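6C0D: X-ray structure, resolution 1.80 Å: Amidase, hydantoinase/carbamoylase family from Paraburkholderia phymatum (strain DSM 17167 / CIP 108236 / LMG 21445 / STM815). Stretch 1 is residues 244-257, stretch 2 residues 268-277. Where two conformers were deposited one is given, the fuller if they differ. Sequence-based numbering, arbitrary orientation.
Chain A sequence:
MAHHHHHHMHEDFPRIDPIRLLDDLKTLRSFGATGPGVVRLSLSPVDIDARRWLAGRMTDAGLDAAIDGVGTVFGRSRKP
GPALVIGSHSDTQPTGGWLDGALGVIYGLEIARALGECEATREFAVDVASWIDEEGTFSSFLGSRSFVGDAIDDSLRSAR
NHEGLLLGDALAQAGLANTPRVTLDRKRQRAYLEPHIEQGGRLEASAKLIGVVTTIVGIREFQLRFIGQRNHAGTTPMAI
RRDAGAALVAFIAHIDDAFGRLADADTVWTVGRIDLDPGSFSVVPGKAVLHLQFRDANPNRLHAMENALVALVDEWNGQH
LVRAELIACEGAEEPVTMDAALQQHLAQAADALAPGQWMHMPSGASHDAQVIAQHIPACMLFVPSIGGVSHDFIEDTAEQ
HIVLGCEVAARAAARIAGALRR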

# COMPACT_ATOMS: atom_id res chain seq x y z
N ALA A 244 5.42 9.69 -8.02
CA ALA A 244 5.89 9.63 -6.64
C ALA A 244 6.27 8.21 -6.23
O ALA A 244 7.14 8.03 -5.36
CB ALA A 244 4.81 10.17 -5.69
N GLY A 245 5.60 7.21 -6.79
CA GLY A 245 5.95 5.83 -6.45
C GLY A 245 7.27 5.40 -7.05
O GLY A 245 8.02 4.63 -6.45
N ALA A 246 7.57 5.88 -8.26
CA ALA A 246 8.87 5.58 -8.85
C ALA A 246 10.00 6.23 -8.06
O ALA A 246 11.07 5.63 -7.88
CB ALA A 246 8.92 6.04 -10.30
N ALA A 247 9.78 7.47 -7.60
CA ALA A 247 10.76 8.11 -6.72
C ALA A 247 10.96 7.28 -5.46
O ALA A 247 12.10 7.03 -5.04
CB ALA A 247 10.29 9.52 -6.37
N LEU A 248 9.87 6.84 -4.84
CA LEU A 248 9.98 6.07 -3.60
C LEU A 248 10.84 4.83 -3.79
O LEU A 248 11.70 4.51 -2.96
CB LEU A 248 8.58 5.69 -3.12
CG LEU A 248 8.46 4.88 -1.81
CD1 LEU A 248 7.08 5.11 -1.19
CD2 LEU A 248 8.66 3.37 -2.04
N VAL A 249 10.59 4.09 -4.88
CA VAL A 249 11.30 2.83 -5.13
C VAL A 249 12.78 3.10 -5.37
O VAL A 249 13.66 2.38 -4.90
CB VAL A 249 10.64 2.11 -6.32
CG1 VAL A 249 11.58 1.11 -6.97
CG2 VAL A 249 9.34 1.44 -5.88
N ALA A 250 13.07 4.16 -6.14
CA ALA A 250 14.47 4.52 -6.38
C ALA A 250 15.15 4.91 -5.07
O ALA A 250 16.32 4.59 -4.83
CB ALA A 250 14.54 5.70 -7.36
N PHE A 251 14.42 5.61 -4.20
CA PHE A 251 15.01 6.06 -2.95
C PHE A 251 15.37 4.88 -2.06
O PHE A 251 16.40 4.92 -1.37
CB PHE A 251 14.04 7.01 -2.24
CG PHE A 251 14.71 7.85 -1.16
CD1 PHE A 251 15.12 9.15 -1.43
CD2 PHE A 251 14.96 7.32 0.09
CE1 PHE A 251 15.75 9.93 -0.44
CE2 PHE A 251 15.60 8.10 1.08
CZ PHE A 251 15.98 9.39 0.81
N ILE A 252 14.58 3.81 -2.08
CA ILE A 252 14.90 2.67 -1.24
C ILE A 252 16.27 2.11 -1.61
O ILE A 252 17.05 1.71 -0.73
CB ILE A 252 13.80 1.60 -1.32
CG1 ILE A 252 12.54 2.09 -0.60
CG2 ILE A 252 14.27 0.26 -0.67
CD1 ILE A 252 11.29 1.15 -0.76
N ALA A 253 16.60 2.10 -2.90
CA ALA A 253 17.93 1.61 -3.29
C ALA A 253 19.02 2.50 -2.72
O ALA A 253 20.10 2.00 -2.36
CB ALA A 253 18.06 1.50 -4.81
N HIS A 254 18.79 3.82 -2.65
CA HIS A 254 19.78 4.68 -2.00
C HIS A 254 19.92 4.36 -0.52
O HIS A 254 21.03 4.41 0.02
CB HIS A 254 19.40 6.15 -2.17
CG HIS A 254 19.42 6.61 -3.59
ND1 HIS A 254 18.69 7.70 -4.02
CD2 HIS A 254 20.06 6.13 -4.68
CE1 HIS A 254 18.88 7.87 -5.32
NE2 HIS A 254 19.71 6.93 -5.74
N ILE A 255 18.81 4.09 0.16
CA ILE A 255 18.89 3.72 1.58
C ILE A 255 19.73 2.46 1.75
O ILE A 255 20.62 2.39 2.61
CB ILE A 255 17.48 3.52 2.17
CG1 ILE A 255 16.72 4.85 2.26
CG2 ILE A 255 17.55 2.84 3.57
CD1 ILE A 255 15.23 4.67 2.61
N ASP A 256 19.43 1.44 0.95
CA ASP A 256 20.15 0.17 1.07
C ASP A 256 21.64 0.36 0.85
O ASP A 256 22.47 -0.26 1.53
CB ASP A 256 19.60 -0.85 0.06
CG ASP A 256 18.18 -1.30 0.37
OD1 ASP A 256 17.74 -1.13 1.53
OD2 ASP A 256 17.49 -1.84 -0.54
N ASP A 257 22.00 1.20 -0.11
CA ASP A 257 23.41 1.43 -0.39
C ASP A 257 24.08 2.15 0.78
O ASP A 257 25.14 1.73 1.25
CB ASP A 257 23.56 2.23 -1.68
CG ASP A 257 24.98 2.69 -1.93
OD1 ASP A 257 25.80 1.86 -2.37
OD2 ASP A 257 25.29 3.87 -1.66
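Stretch 2, residues 268-277: VWTVGRIDLD

Stretch 2 is a β-strand over its whole length, 268-277, and it lies against the helix of stretch 1 in a nearly antiparallel sense: the N-to-C directions make an angle of 157°, and the axes approach to 9.0 Å. Most phi/psi pairs are extended, such as -138/132 at Ile274; the exception is Gly272, at -90/-17. This local departure matters for the pattern of side chains. Trp269 and Val271 point their CA-to-CB bonds toward the helix, as does Ile274, so the spacing changes from two residues to three across Gly272, while Thr270 and Asp275 point away.

The register runs in reverse order along the two chains. CA-CA separations are 8.6 Å for Asp256 and Trp269, 8.3 Å for Ile252 and Val271, and 8.6 Å for Leu248 and Ile274, but only 6.0 Å for Gly245 and Leu276. The backbones therefore come closest where the helix has no side chain. Leu276 fills that hollow: its CA-to-CB bond points sideways, yet with chi1 at -48° (m) and chi2 at -170° (t) the end of the side chain comes nearer, and CD2 rests 3.8 Å from Gly245 CA. An ideally placed CB on Gly245 would lie 3.0 Å from Leu276 CD1, a clash, so the bare backbone is part of the fit.

In the middle, the bumps are aliphatic. Ile274 CD1 meets two helix side chains one turn apart, at 4.0 Å from Leu248 CD2 and 3.9 Å from Ile252 CD1. The same Ile252 CD1 also touches Val271, at 4.2 Å from its CG2, so this methyl contacts residues on both sides of Gly272 in the strand sequence. These separations are those of van der Waals packing, and the longer CA-CA distances here give the side chains room to meet.

At the other end, Trp269 covers the last part of the helix segment and has the largest area covered by the opposing stretch, 63 Å² of its surface. Its chi angles, 66° (p) and 98°, place CD1 4.2 Å from Ile255 CG2 and direct the indole nitrogen to Asp256. Trp269 NE1 donates a hydrogen bond to Asp256 OD1 at 2.9 Å, with an N-H...acceptor angle of 172°; the near-linear geometry agrees with the oxygen's position at the ring edge, near its plane. Asp256 reaches this point although its CA-to-CB bond points sideways. Altogether 377 Å² is buried, summed over both stretches.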

# COMPACT_ATOMS: atom_id res chain seq x y z
N VAL A 268 20.14 -3.92 11.41
CA VAL A 268 18.91 -4.24 10.66
C VAL A 268 18.21 -2.97 10.21
O VAL A 268 18.25 -1.93 10.87
CB VAL A 268 17.92 -5.12 11.46
CG1 VAL A 268 18.52 -6.53 11.68
CG2 VAL A 268 17.48 -4.47 12.79
N TRP A 269 17.53 -3.08 9.05
CA TRP A 269 16.64 -2.01 8.62
C TRP A 269 15.57 -2.62 7.73
O TRP A 269 15.79 -3.64 7.07
CB TRP A 269 17.38 -0.88 7.89
CG TRP A 269 18.01 -1.22 6.55
CD1 TRP A 269 17.48 -1.00 5.28
CD2 TRP A 269 19.29 -1.80 6.34
NE1 TRP A 269 18.37 -1.41 4.32
CE2 TRP A 269 19.49 -1.90 4.95
CE3 TRP A 269 20.30 -2.25 7.21
CZ2 TRP A 269 20.66 -2.44 4.40
CZ3 TRP A 269 21.47 -2.78 6.66
CH2 TRP A 269 21.63 -2.88 5.27
N THR A 270 14.39 -2.00 7.75
CA THR A 270 13.18 -2.62 7.21
C THR A 270 12.25 -1.57 6.67
O THR A 270 11.91 -0.62 7.39
CB THR A 270 12.44 -3.41 8.30
OG1 THR A 270 13.37 -4.17 9.08
CG2 THR A 270 11.41 -4.37 7.67
N VAL A 271 11.78 -1.76 5.44
CA VAL A 271 10.66 -0.99 4.91
C VAL A 271 9.41 -1.83 5.15
O VAL A 271 9.16 -2.82 4.45
CB VAL A 271 10.86 -0.66 3.43
CG1 VAL A 271 9.57 -0.03 2.85
CG2 VAL A 271 12.06 0.28 3.24
N GLY A 272 8.62 -1.44 6.15
CA GLY A 272 7.50 -2.28 6.54
C GLY A 272 6.21 -1.96 5.81
O GLY A 272 5.28 -2.77 5.80
N ARG A 273 6.14 -0.78 5.20
CA ARG A 273 4.92 -0.36 4.54
C ARG A 273 5.25 0.59 3.40
O ARG A 273 6.17 1.40 3.51
CB ARG A 273 3.98 0.33 5.53
CG ARG A 273 2.57 0.55 5.00
CD ARG A 273 1.69 1.29 6.01
NE ARG A 273 0.31 1.39 5.52
CZ ARG A 273 -0.65 0.51 5.81
NH1 ARG A 273 -0.39 -0.51 6.62
NH2 ARG A 273 -1.86 0.67 5.31
N ILE A 274 4.48 0.47 2.31
CA ILE A 274 4.53 1.38 1.16
C ILE A 274 3.10 1.66 0.72
O ILE A 274 2.31 0.73 0.56
CB ILE A 274 5.35 0.78 -0.00
CG1 ILE A 274 6.83 0.63 0.37
CG2 ILE A 274 5.18 1.61 -1.30
CD1 ILE A 274 7.62 -0.20 -0.69
N ASP A 275 2.76 2.94 0.51
CA ASP A 275 1.42 3.33 0.07
C ASP A 275 1.57 4.31 -1.08
O ASP A 275 2.26 5.32 -0.95
CB ASP A 275 0.60 3.98 1.20
CG ASP A 275 0.34 3.03 2.38
OD1 ASP A 275 -0.28 1.97 2.17
OD2 ASP A 275 0.76 3.35 3.51
N LEU A 276 0.93 4.01 -2.21
CA LEU A 276 0.87 4.92 -3.35
C LEU A 276 -0.53 5.52 -3.44
O LEU A 276 -1.53 4.83 -3.21
CB LEU A 276 1.20 4.22 -4.69
CG LEU A 276 2.44 3.33 -4.76
CD1 LEU A 276 2.75 2.91 -6.21
CD2 LEU A 276 3.66 3.94 -4.08
N ASP A 277 -0.58 6.81 -3.77
CA ASP A 277 -1.83 7.54 -3.87
C ASP A 277 -2.02 8.00 -5.31
O ASP A 277 -1.16 8.71 -5.85
CB ASP A 277 -1.84 8.73 -2.91
CG ASP A 277 -3.11 9.52 -2.99
OD1 ASP A 277 -3.12 10.58 -3.65
OD2 ASP A 277 -4.11 9.06 -2.40